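Local coordinates for protein adenylation domain (Streptomyces sp., PDB 5N9X) that is an adenylation domain of the ANL superfamily of AMP-binding enzymes and binds adenosine-5'-triphosphate and threonine together in one pocket, at residues V215-G220 with V253-P258; G285-P290 with L416-R421; N309-T314 with V318-H323. All blocks are in the same frame, centred on the assembly; numbering follows the deposited sequence.

Interaction 1 (V215-G220 with V253-P258); sequences VWEIWG and VLNQTP
Trp216 and Glu217, neighbours on helix 213-222, both meet Asn255 of strand 253-256, the helix passing the strand with its nearest CA atoms, Glu217 and Asn255, 7.4 Å apart. The closest contacts are between side chains. The indole comes to the amide by its edge: Trp216 NE1 lies 2.7 Å from Asn255 OD1 in a weak hydrogen bond, bent to 121° at the hydrogen. The amide carbon sits in the ring plane while the amide itself stands nearly upright to it, the two planes 85° apart. A chi1 of 167°, which puts CG opposite the backbone N, sends the ring of Trp216 off the helix toward the strand. Glu217 runs past Asn255 in the opposite direction, its extended chain placing OE2 3.4 Å from Asn255 CB, an apolar neighbour; the same oxygen bonds to His207 ND1. Trp203 and His319 meet the indole edge-to-face, and Phe188 and Phe195 add further aromatic surface. Trp216, Glu217 and Asn255 are all buried. The amide oxygen thus gives the buried indole N-H a nearby acceptor, in a weak and bent bond, while aromatic rings pack round the rest of the indole.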
loop_
_atom_site.group_PDB
_atom_site.type_symbol
_atom_site.label_atom_id
_atom_site.label_comp_id
_atom_site.label_asym_id
_atom_site.label_seq_id
_atom_site.Cartn_x
_atom_site.Cartn_y
_atom_site.Cartn_z
ATOM N N VAL A 215 -3.625 3.010 6.338
ATOM C CA VAL A 215 -5.065 3.144 6.623
ATOM C C VAL A 215 -5.679 1.861 7.158
ATOM O O VAL A 215 -6.428 1.856 8.119
ATOM C CB VAL A 215 -5.826 3.552 5.369
ATOM C CG1 VAL A 215 -7.314 3.765 5.658
ATOM C CG2 VAL A 215 -5.205 4.814 4.791
ATOM N N TRP A 216 -5.341 0.767 6.507
ATOM C CA TRP A 216 -5.758 -0.534 6.961
ATOM C C TRP A 216 -5.175 -0.811 8.336
ATOM O O TRP A 216 -5.857 -1.302 9.229
ATOM C CB TRP A 216 -5.327 -1.562 5.934
ATOM C CG TRP A 216 -5.390 -2.976 6.308
ATOM C CD1 TRP A 216 -4.336 -3.787 6.535
ATOM C CD2 TRP A 216 -6.567 -3.791 6.435
ATOM N NE1 TRP A 216 -4.764 -5.059 6.813
ATOM C CE2 TRP A 216 -6.133 -5.094 6.752
ATOM C CE3 TRP A 216 -7.944 -3.545 6.316
ATOM C CZ2 TRP A 216 -7.038 -6.165 6.963
ATOM C CZ3 TRP A 216 -8.835 -4.600 6.529
ATOM C CH2 TRP A 216 -8.377 -5.894 6.850
ATOM N N GLU A 217 -3.903 -0.474 8.490
ATOM C CA GLU A 217 -3.204 -0.754 9.722
ATOM C C GLU A 217 -3.788 0.082 10.868
ATOM O O GLU A 217 -4.160 -0.457 11.903
ATOM C CB GLU A 217 -1.694 -0.497 9.562
ATOM C CG GLU A 217 -0.966 -1.545 8.718
ATOM C CD GLU A 217 0.520 -1.208 8.467
ATOM O OE1 GLU A 217 0.896 -0.014 8.470
ATOM O OE2 GLU A 217 1.315 -2.149 8.254
ATOM N N ILE A 218 -3.867 1.389 10.677
ATOM C CA ILE A 218 -4.382 2.288 11.712
ATOM C C ILE A 218 -5.826 1.963 12.119
ATOM O O ILE A 218 -6.142 1.807 13.316
ATOM C CB ILE A 218 -4.333 3.775 11.243
ATOM C CG1 ILE A 218 -2.889 4.284 11.160
ATOM C CG2 ILE A 218 -5.197 4.658 12.127
ATOM C CD1 ILE A 218 -2.667 5.401 10.072
ATOM N N TRP A 219 -6.698 1.848 11.110
ATOM C CA TRP A 219 -8.115 1.681 11.368
ATOM C C TRP A 219 -8.474 0.238 11.695
ATOM O O TRP A 219 -9.470 -0.009 12.375
ATOM C CB TRP A 219 -8.908 2.225 10.185
ATOM C CG TRP A 219 -8.849 3.697 10.265
ATOM C CD1 TRP A 219 -8.125 4.545 9.463
ATOM C CD2 TRP A 219 -9.461 4.516 11.261
ATOM N NE1 TRP A 219 -8.280 5.832 9.883
ATOM C CE2 TRP A 219 -9.098 5.852 10.980
ATOM C CE3 TRP A 219 -10.290 4.254 12.358
ATOM C CZ2 TRP A 219 -9.537 6.930 11.768
ATOM C CZ3 TRP A 219 -10.732 5.317 13.129
ATOM C CH2 TRP A 219 -10.357 6.636 12.835
ATOM N N GLY A 220 -7.663 -0.704 11.244
ATOM C CA GLY A 220 -7.759 -2.071 11.729
ATOM C C GLY A 220 -7.787 -2.057 13.254
ATOM O O GLY A 220 -8.677 -2.635 13.882
ATOM N N VAL A 253 -1.501 -9.024 14.257
ATOM C CA VAL A 253 -1.870 -8.741 12.872
ATOM C C VAL A 253 -0.744 -7.998 12.163
ATOM O O VAL A 253 -0.559 -6.794 12.355
ATOM C CB VAL A 253 -3.178 -7.913 12.769
ATOM C CG1 VAL A 253 -3.520 -7.643 11.303
ATOM C CG2 VAL A 253 -4.336 -8.647 13.469
ATOM N N LEU A 254 0.024 -8.720 11.358
ATOM C CA LEU A 254 1.148 -8.110 10.666
ATOM C C LEU A 254 0.823 -7.929 9.171
ATOM O O LEU A 254 0.385 -8.874 8.496
ATOM C CB LEU A 254 2.426 -8.947 10.882
ATOM C CG LEU A 254 3.633 -8.546 10.017
ATOM C CD1 LEU A 254 4.129 -7.178 10.380
ATOM C CD2 LEU A 254 4.753 -9.532 10.203
ATOM N N ASN A 255 1.012 -6.701 8.683
ATOM C CA ASN A 255 0.883 -6.348 7.254
ATOM C C ASN A 255 2.230 -6.101 6.583
ATOM O O ASN A 255 3.038 -5.321 7.056
ATOM C CB ASN A 255 0.003 -5.103 7.081
ATOM C CG ASN A 255 -1.447 -5.367 7.403
ATOM O OD1 ASN A 255 -2.200 -5.838 6.549
ATOM N ND2 ASN A 255 -1.853 -5.062 8.631
ATOM N N GLN A 256 2.456 -6.757 5.458
ATOM C CA GLN A 256 3.755 -6.723 4.791
ATOM C C GLN A 256 3.581 -6.701 3.281
ATOM O O GLN A 256 2.674 -7.312 2.742
ATOM C CB GLN A 256 4.600 -7.942 5.193
ATOM C CG GLN A 256 5.142 -7.979 6.617
ATOM C CD GLN A 256 6.383 -7.120 6.792
ATOM O OE1 GLN A 256 7.510 -7.605 6.659
ATOM N NE2 GLN A 256 6.184 -5.837 7.088
ATOM N N THR A 257 4.459 -6.005 2.578
ATOM C CA THR A 257 4.592 -6.302 1.168
ATOM C C THR A 257 5.370 -7.602 1.060
ATOM O O THR A 257 6.035 -7.998 2.003
ATOM C CB THR A 257 5.281 -5.201 0.416
ATOM O OG1 THR A 257 6.592 -5.058 0.949
ATOM C CG2 THR A 257 4.495 -3.905 0.565
ATOM N N PRO A 258 5.252 -8.291 -0.080
ATOM C CA PRO A 258 6.067 -9.502 -0.198
ATOM C C PRO A 258 7.572 -9.225 -0.058
ATOM O O PRO A 258 8.233 -10.005 0.622
ATOM C CB PRO A 258 5.692 -10.036 -1.586
ATOM C CG PRO A 258 4.231 -9.597 -1.739
ATOM C CD PRO A 258 4.216 -8.207 -1.124
#

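Interaction 2 (G285-P290 with L416-R421); sequences GEKLTP and LVYQGR. With ATP (adenosine-5'-triphosphate), chain D; THR (threonine), chain C.
Lys287 packs the base of its side chain against Tyr418, CG reaching to 3.6 Å from Tyr418 CD2, and its NZ makes a weak hydrogen bond of 3.2 Å to Gln419 O. The lysine makes both contacts because CG stands anti to its backbone N (chi1 -176°) and the chain runs out straight, bending just before the ammonium group.

Most of the remaining chemistry involves the nucleotide. The adenine points its C2 edge at one face of Tyr418, ATP C2 standing 3.5 Å above the ring plane over its centre; Gly420 N lies over the opposite face. The loop lines the base with backbone: Glu286 O is 3.0 Å from ATP N1, and Gly285 N is 3.1 Å from ATP N7. At the sugar, Arg421 NH1 is 2.9 Å from ATP O3'. Asp406 OD1 bonds to Tyr418 OH and to the nucleotide, tying the tyrosine to the site.

Gln419 and Gly420 form a classic beta bulge opposite Leu407, where the glycine's backbone angles leave no room for a side chain. With the loop after strand 280-284 along the base, Tyr418 at its C2 edge and Arg421 at the ribose, the contact forms part of the ATP pocket of this AMP-binding enzyme.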
loop_
_atom_site.group_PDB
_atom_site.type_symbol
_atom_site.label_atom_id
_atom_site.label_comp_id
_atom_site.label_asym_id
_atom_site.label_seq_id
_atom_site.Cartn_x
_atom_site.Cartn_y
_atom_site.Cartn_z
ATOM N N GLY A 285 0.141 -5.360 -2.270
ATOM C CA GLY A 285 0.858 -4.347 -3.013
ATOM C C GLY A 285 1.771 -4.872 -4.097
ATOM O O GLY A 285 2.201 -4.102 -4.943
ATOM N N GLU A 286 2.095 -6.163 -4.059
ATOM C CA GLU A 286 2.984 -6.764 -5.049
ATOM C C GLU A 286 2.494 -8.142 -5.361
ATOM O O GLU A 286 1.692 -8.688 -4.609
ATOM C CB GLU A 286 4.430 -6.854 -4.554
ATOM C CG GLU A 286 4.951 -5.587 -3.950
ATOM C CD GLU A 286 6.448 -5.605 -3.743
ATOM O OE1 GLU A 286 6.968 -6.537 -3.084
ATOM O OE2 GLU A 286 7.100 -4.661 -4.237
ATOM N N LYS A 287 3.004 -8.708 -6.453
ATOM C CA LYS A 287 2.710 -10.083 -6.836
ATOM C C LYS A 287 3.383 -11.040 -5.860
ATOM O O LYS A 287 4.600 -11.031 -5.733
ATOM C CB LYS A 287 3.179 -10.344 -8.265
ATOM C CG LYS A 287 2.839 -11.712 -8.827
ATOM C CD LYS A 287 3.742 -12.039 -10.021
ATOM C CE LYS A 287 3.427 -13.409 -10.624
ATOM N NZ LYS A 287 2.848 -13.287 -12.003
ATOM N N LEU A 288 2.604 -11.851 -5.157
ATOM C CA LEU A 288 3.179 -12.766 -4.171
ATOM C C LEU A 288 3.438 -14.147 -4.805
ATOM O O LEU A 288 2.496 -14.830 -5.209
ATOM C CB LEU A 288 2.252 -12.868 -2.947
ATOM C CG LEU A 288 2.643 -13.732 -1.738
ATOM C CD1 LEU A 288 3.825 -13.153 -0.944
ATOM C CD2 LEU A 288 1.447 -13.992 -0.806
ATOM N N THR A 289 4.710 -14.531 -4.935
ATOM C CA THR A 289 5.065 -15.835 -5.498
ATOM C C THR A 289 5.184 -16.861 -4.384
ATOM O O THR A 289 5.693 -16.560 -3.300
ATOM C CB THR A 289 6.392 -15.823 -6.285
ATOM O OG1 THR A 289 7.446 -15.369 -5.431
ATOM C CG2 THR A 289 6.305 -14.933 -7.515
ATOM N N PRO A 290 4.699 -18.077 -4.649
ATOM C CA PRO A 290 4.813 -19.202 -3.708
ATOM C C PRO A 290 6.208 -19.360 -3.103
ATOM O O PRO A 290 6.325 -19.657 -1.918
ATOM C CB PRO A 290 4.447 -20.414 -4.575
ATOM C CG PRO A 290 3.474 -19.830 -5.610
ATOM C CD PRO A 290 3.977 -18.439 -5.887
ATOM N N LEU A 416 -9.412 -15.804 -8.519
ATOM C CA LEU A 416 -8.594 -15.033 -9.436
ATOM C C LEU A 416 -7.117 -15.368 -9.251
ATOM O O LEU A 416 -6.641 -15.555 -8.136
ATOM C CB LEU A 416 -8.847 -13.542 -9.252
ATOM C CG LEU A 416 -10.302 -13.172 -9.496
ATOM C CD1 LEU A 416 -10.507 -11.665 -9.448
ATOM C CD2 LEU A 416 -10.729 -13.722 -10.845
ATOM N N VAL A 417 -6.417 -15.492 -10.366
ATOM C CA VAL A 417 -4.979 -15.646 -10.375
ATOM C C VAL A 417 -4.404 -14.406 -11.052
ATOM O O VAL A 417 -4.886 -13.996 -12.106
ATOM C CB VAL A 417 -4.540 -16.925 -11.121
ATOM C CG1 VAL A 417 -3.007 -17.033 -11.161
ATOM C CG2 VAL A 417 -5.152 -18.151 -10.483
ATOM N N TYR A 418 -3.391 -13.799 -10.440
ATOM C CA TYR A 418 -2.846 -12.547 -10.940
ATOM C C TYR A 418 -1.757 -12.830 -11.968
ATOM O O TYR A 418 -0.824 -13.594 -11.696
ATOM C CB TYR A 418 -2.299 -11.687 -9.783
ATOM C CG TYR A 418 -1.559 -10.448 -10.250
ATOM C CD1 TYR A 418 -2.245 -9.270 -10.520
ATOM C CD2 TYR A 418 -0.182 -10.461 -10.427
ATOM C CE1 TYR A 418 -1.587 -8.142 -10.957
ATOM C CE2 TYR A 418 0.487 -9.348 -10.853
ATOM C CZ TYR A 418 -0.223 -8.182 -11.127
ATOM O OH TYR A 418 0.450 -7.057 -11.555
ATOM N N GLN A 419 -1.861 -12.194 -13.137
ATOM C CA GLN A 419 -0.895 -12.429 -14.214
ATOM C C GLN A 419 0.172 -11.341 -14.308
ATOM O O GLN A 419 1.374 -11.648 -14.337
ATOM C CB GLN A 419 -1.623 -12.587 -15.554
ATOM C CG GLN A 419 -2.685 -13.684 -15.531
ATOM C CD GLN A 419 -2.085 -15.081 -15.368
ATOM O OE1 GLN A 419 -0.910 -15.312 -15.679
ATOM N NE2 GLN A 419 -2.896 -16.021 -14.888
ATOM N N GLY A 420 -0.256 -10.079 -14.352
ATOM C CA GLY A 420 0.673 -8.962 -14.351
ATOM C C GLY A 420 0.051 -7.663 -14.839
ATOM O O GLY A 420 -1.137 -7.617 -15.158
ATOM N N ARG A 421 0.855 -6.608 -14.903
ATOM C CA ARG A 421 0.381 -5.306 -15.350
ATOM C C ARG A 421 0.396 -5.141 -16.865
ATOM O O ARG A 421 1.405 -5.421 -17.501
ATOM C CB ARG A 421 1.235 -4.206 -14.720
ATOM C CG ARG A 421 0.986 -4.030 -13.252
ATOM C CD ARG A 421 1.587 -2.731 -12.768
ATOM N NE ARG A 421 0.985 -1.569 -13.436
ATOM C CZ ARG A 421 -0.306 -1.214 -13.383
ATOM N NH1 ARG A 421 -1.197 -1.928 -12.701
ATOM N NH2 ARG A 421 -0.710 -0.134 -14.034
HETATM P PG ATP D . -0.822 3.723 -9.517
HETATM O O1G ATP D . -1.313 2.831 -10.652
HETATM O O2G ATP D . -0.212 5.014 -9.970
HETATM O O3G ATP D . -1.848 3.991 -8.431
HETATM P PB ATP D . 0.443 1.700 -7.824
HETATM O O1B ATP D . 0.050 0.548 -8.753
HETATM O O2B ATP D . 1.619 1.559 -6.911
HETATM O O3B ATP D . 0.490 2.977 -8.837
HETATM P PA ATP D . -1.250 1.445 -5.642
HETATM O O1A ATP D . -2.753 1.579 -5.579
HETATM O O2A ATP D . -0.440 1.810 -4.403
HETATM O O3A ATP D . -0.752 2.262 -6.918
HETATM O "O5'" ATP D . -0.761 -0.025 -6.165
HETATM C "C5'" ATP D . -1.626 -1.068 -6.613
HETATM C "C4'" ATP D . -0.909 -1.943 -7.643
HETATM O "O4'" ATP D . -0.108 -2.931 -7.012
HETATM C "C3'" ATP D . -1.824 -2.656 -8.622
HETATM O "O3'" ATP D . -1.718 -1.967 -9.863
HETATM C "C2'" ATP D . -1.275 -4.054 -8.759
HETATM O "O2'" ATP D . -0.563 -4.135 -9.991
HETATM C "C1'" ATP D . -0.280 -4.214 -7.630
HETATM N N9 ATP D . -0.765 -5.180 -6.596
HETATM C C8 ATP D . -1.358 -4.844 -5.428
HETATM N N7 ATP D . -1.686 -5.925 -4.683
HETATM C C5 ATP D . -1.284 -7.004 -5.377
HETATM C C6 ATP D . -1.326 -8.466 -5.149
HETATM N N6 ATP D . -1.871 -8.962 -4.022
HETATM N N1 ATP D . -0.814 -9.270 -6.103
HETATM C C2 ATP D . -0.303 -8.748 -7.236
HETATM N N3 ATP D . -0.210 -7.430 -7.521
HETATM C C4 ATP D . -0.683 -6.513 -6.640
HETATM N N THR C . -3.224 -0.479 -1.661
HETATM C CA THR C . -1.831 -0.939 -1.564
HETATM C C THR C . -1.207 -0.705 -2.910
HETATM O O THR C . 0.003 -0.807 -3.194
HETATM C CB THR C . -1.708 -2.439 -1.207
HETATM O OG1 THR C . -2.571 -3.220 -2.059
HETATM C CG2 THR C . -2.062 -2.668 0.257
HETATM O OXT THR C . -2.046 -0.418 -3.753
#

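Interaction 3 (N309-T314 with V318-H323); sequences NMYGIT and VHATFH. With ATP (adenosine-5'-triphosphate), chain D; THR (threonine), chain C.
Asn309 and His323 form the antiparallel hydrogen-bonded pair of a beta hairpin made by strands 306-310 and 321-324, whose connection lines the ATP and threonine pocket of this AMP-binding fold. Asn309 N donates to His323 O over 2.9 Å, and His323 N returns a bond to Asn309 O. Further along, Tyr311 O accepts twice, from Ala320 N at 2.7 Å and from Thr321 N at 3.0 Å. Tyr311 N donates to the side chain of Thr321, with OG1 at 3.0 Å; this OG1 lies between its own backbone N and carbonyl carbon (chi1 78°) and also bonds to Ile337 O. Gly312 CA, with no side chain in the way, comes close enough for a CA-H...O contact with Val318 O.

Ligands and water satisfy several more polar atoms. ATP N6 donates to Met310 O over 2.9 Å, and weakly to Asn309 OD1. Thr314 N donates to ATP O1A in a bond modelled so short that its length is doubtful. Tyr311 OH pairs with Asp406, and His323 NE2 with Asp329. The threonine N donates to Val318 O over 3.0 Å, and its OG1 bonds to the same oxygen. One water gives hydrogen bonds to Met310 O and Val318 O and also bonds to His319 ND1 and the threonine OG1, linking both arms of the hairpin to the ligand. It sits at the imidazole edge, in the ring plane.

The two faces of the imidazole are covered. Val318 CG1 stands over one face toward the rim. Over the other comes Met310 in a sulfur-aromatic contact; its bend at chi3 turns CE toward His319 CB and Thr321 O, and its SD is 3.7 Å from the His319 ring centroid, only 10° off the ring normal.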
loop_
_atom_site.group_PDB
_atom_site.type_symbol
_atom_site.label_atom_id
_atom_site.label_comp_id
_atom_site.label_asym_id
_atom_site.label_seq_id
_atom_site.Cartn_x
_atom_site.Cartn_y
_atom_site.Cartn_z
ATOM N N ASN A 309 -3.237 -13.276 1.136
ATOM C CA ASN A 309 -2.772 -12.402 0.089
ATOM C C ASN A 309 -3.937 -11.511 -0.239
ATOM O O ASN A 309 -5.048 -11.994 -0.356
ATOM C CB ASN A 309 -2.285 -13.167 -1.150
ATOM C CG ASN A 309 -1.747 -12.227 -2.202
ATOM O OD1 ASN A 309 -1.492 -11.062 -1.903
ATOM N ND2 ASN A 309 -1.563 -12.716 -3.427
ATOM N N MET A 310 -3.710 -10.210 -0.325
ATOM C CA MET A 310 -4.790 -9.308 -0.740
ATOM C C MET A 310 -4.365 -8.467 -1.933
ATOM O O MET A 310 -3.402 -7.706 -1.836
ATOM C CB MET A 310 -5.247 -8.402 0.415
ATOM C CG MET A 310 -5.849 -9.159 1.590
ATOM S SD MET A 310 -6.583 -8.162 2.922
ATOM C CE MET A 310 -8.289 -8.020 2.323
ATOM N N TYR A 311 -5.059 -8.632 -3.054
ATOM C CA TYR A 311 -4.850 -7.732 -4.185
ATOM C C TYR A 311 -5.565 -6.453 -3.838
ATOM O O TYR A 311 -6.677 -6.493 -3.275
ATOM C CB TYR A 311 -5.372 -8.311 -5.514
ATOM C CG TYR A 311 -5.478 -7.284 -6.638
ATOM C CD1 TYR A 311 -4.393 -7.019 -7.458
ATOM C CD2 TYR A 311 -6.661 -6.603 -6.890
ATOM C CE1 TYR A 311 -4.478 -6.096 -8.475
ATOM C CE2 TYR A 311 -6.756 -5.680 -7.903
ATOM C CZ TYR A 311 -5.663 -5.427 -8.688
ATOM O OH TYR A 311 -5.752 -4.508 -9.690
ATOM N N GLY A 312 -4.941 -5.325 -4.164
ATOM C CA GLY A 312 -5.525 -4.033 -3.863
ATOM C C GLY A 312 -4.907 -2.937 -4.701
ATOM O O GLY A 312 -3.799 -3.089 -5.226
ATOM N N ILE A 313 -5.639 -1.836 -4.825
ATOM C CA ILE A 313 -5.194 -0.616 -5.482
ATOM C C ILE A 313 -5.726 0.555 -4.706
ATOM O O ILE A 313 -6.786 0.435 -4.070
ATOM C CB ILE A 313 -5.707 -0.511 -6.932
ATOM C CG1 ILE A 313 -7.012 -1.282 -7.060
ATOM C CG2 ILE A 313 -4.689 -0.987 -7.926
ATOM C CD1 ILE A 313 -7.526 -1.370 -8.436
ATOM N N THR A 314 -5.032 1.689 -4.766
ATOM C CA THR A 314 -5.425 2.849 -3.980
ATOM C C THR A 314 -6.796 3.373 -4.439
ATOM O O THR A 314 -7.585 3.896 -3.631
ATOM C CB THR A 314 -4.358 3.976 -4.057
ATOM O OG1 THR A 314 -3.122 3.523 -3.478
ATOM C CG2 THR A 314 -4.835 5.229 -3.333
ATOM N N VAL A 318 -7.371 0.493 -0.584
ATOM C CA VAL A 318 -6.452 -0.453 0.048
ATOM C C VAL A 318 -6.501 -1.912 -0.453
ATOM O O VAL A 318 -5.502 -2.392 -0.992
ATOM C CB VAL A 318 -6.614 -0.472 1.591
ATOM C CG1 VAL A 318 -5.351 -1.030 2.217
ATOM C CG2 VAL A 318 -6.886 0.953 2.137
ATOM N N HIS A 319 -7.624 -2.609 -0.263
ATOM C CA HIS A 319 -7.771 -4.013 -0.690
ATOM C C HIS A 319 -8.995 -4.265 -1.556
ATOM O O HIS A 319 -10.043 -3.657 -1.348
ATOM C CB HIS A 319 -7.841 -4.972 0.523
ATOM C CG HIS A 319 -6.807 -4.712 1.574
ATOM N ND1 HIS A 319 -5.462 -4.856 1.333
ATOM C CD2 HIS A 319 -6.925 -4.329 2.870
ATOM C CE1 HIS A 319 -4.789 -4.565 2.439
ATOM N NE2 HIS A 319 -5.652 -4.243 3.383
ATOM N N ALA A 320 -8.871 -5.207 -2.489
ATOM C CA ALA A 320 -9.970 -5.530 -3.386
ATOM C C ALA A 320 -10.276 -7.034 -3.422
ATOM O O ALA A 320 -11.320 -7.449 -3.963
ATOM C CB ALA A 320 -9.663 -5.034 -4.780
ATOM N N THR A 321 -9.364 -7.853 -2.896
ATOM C CA THR A 321 -9.572 -9.306 -2.854
ATOM C C THR A 321 -9.036 -9.907 -1.563
ATOM O O THR A 321 -8.409 -9.215 -0.762
ATOM C CB THR A 321 -8.904 -10.055 -4.048
ATOM O OG1 THR A 321 -7.497 -10.181 -3.831
ATOM C CG2 THR A 321 -9.147 -9.344 -5.364
ATOM N N PHE A 322 -9.268 -11.209 -1.400
ATOM C CA PHE A 322 -8.887 -11.976 -0.215
ATOM C C PHE A 322 -8.620 -13.417 -0.635
ATOM O O PHE A 322 -9.425 -14.059 -1.330
ATOM C CB PHE A 322 -9.995 -11.908 0.855
ATOM C CG PHE A 322 -9.734 -12.734 2.114
ATOM C CD1 PHE A 322 -9.891 -14.129 2.118
ATOM C CD2 PHE A 322 -9.413 -12.095 3.319
ATOM C CE1 PHE A 322 -9.680 -14.886 3.299
ATOM C CE2 PHE A 322 -9.215 -12.829 4.501
ATOM C CZ PHE A 322 -9.346 -14.237 4.493
ATOM N N HIS A 323 -7.486 -13.934 -0.204
ATOM C CA HIS A 323 -7.196 -15.329 -0.415
ATOM C C HIS A 323 -6.335 -15.848 0.716
ATOM O O HIS A 323 -5.186 -15.412 0.881
ATOM C CB HIS A 323 -6.489 -15.563 -1.745
ATOM C CG HIS A 323 -6.120 -16.994 -1.969
ATOM N ND1 HIS A 323 -7.061 -17.984 -2.171
ATOM C CD2 HIS A 323 -4.915 -17.608 -1.997
ATOM C CE1 HIS A 323 -6.445 -19.140 -2.344
ATOM N NE2 HIS A 323 -5.145 -18.941 -2.236
HETATM P PG ATP D . -0.822 3.723 -9.517
HETATM O O1G ATP D . -1.313 2.831 -10.652
HETATM O O2G ATP D . -0.212 5.014 -9.970
HETATM O O3G ATP D . -1.848 3.991 -8.431
HETATM P PB ATP D . 0.443 1.700 -7.824
HETATM O O1B ATP D . 0.050 0.548 -8.753
HETATM O O2B ATP D . 1.619 1.559 -6.911
HETATM O O3B ATP D . 0.490 2.977 -8.837
HETATM P PA ATP D . -1.250 1.445 -5.642
HETATM O O1A ATP D . -2.753 1.579 -5.579
HETATM O O2A ATP D . -0.440 1.810 -4.403
HETATM O O3A ATP D . -0.752 2.262 -6.918
HETATM O "O5'" ATP D . -0.761 -0.025 -6.165
HETATM C "C5'" ATP D . -1.626 -1.068 -6.613
HETATM C "C4'" ATP D . -0.909 -1.943 -7.643
HETATM O "O4'" ATP D . -0.108 -2.931 -7.012
HETATM C "C3'" ATP D . -1.824 -2.656 -8.622
HETATM O "O3'" ATP D . -1.718 -1.967 -9.863
HETATM C "C2'" ATP D . -1.275 -4.054 -8.759
HETATM O "O2'" ATP D . -0.563 -4.135 -9.991
HETATM C "C1'" ATP D . -0.280 -4.214 -7.630
HETATM N N9 ATP D . -0.765 -5.180 -6.596
HETATM C C8 ATP D . -1.358 -4.844 -5.428
HETATM N N7 ATP D . -1.686 -5.925 -4.683
HETATM C C5 ATP D . -1.284 -7.004 -5.377
HETATM C C6 ATP D . -1.326 -8.466 -5.149
HETATM N N6 ATP D . -1.871 -8.962 -4.022
HETATM N N1 ATP D . -0.814 -9.270 -6.103
HETATM C C2 ATP D . -0.303 -8.748 -7.236
HETATM N N3 ATP D . -0.210 -7.430 -7.521
HETATM C C4 ATP D . -0.683 -6.513 -6.640
HETATM N N THR C . -3.224 -0.479 -1.661
HETATM C CA THR C . -1.831 -0.939 -1.564
HETATM C C THR C . -1.207 -0.705 -2.910
HETATM O O THR C . 0.003 -0.807 -3.194
HETATM C CB THR C . -1.708 -2.439 -1.207
HETATM O OG1 THR C . -2.571 -3.220 -2.059
HETATM C CG2 THR C . -2.062 -2.668 0.257
HETATM O OXT THR C . -2.046 -0.418 -3.753
HETATM O O HOH W 1 -3.928 -5.200 -1.227
HETATM O O HOH W 2 -6.960 3.742 -0.721
#

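From the N terminus, interaction 1 comes first, bringing helix 213-222 against strand 253-256 and closing a loop of 32 residues before the others begin. Interaction 2 opens at 285-290, just after strand 280-284, and closes 125 residues later at strand 416-421; the short hairpin of interaction 3 falls wholly within that span. None cross. All three reach one mixed sheet. Pro258 packs on Glu286 and Leu288, joining interactions 1 and 2, while Trp216 against His319 and Val318 joins 1 to 3. Leu288 on Asn309 connects 2 and 3, which both line the ATP and threonine sites; the side chain of Trp216 in interaction 1 lies about 7 Å from the threonine.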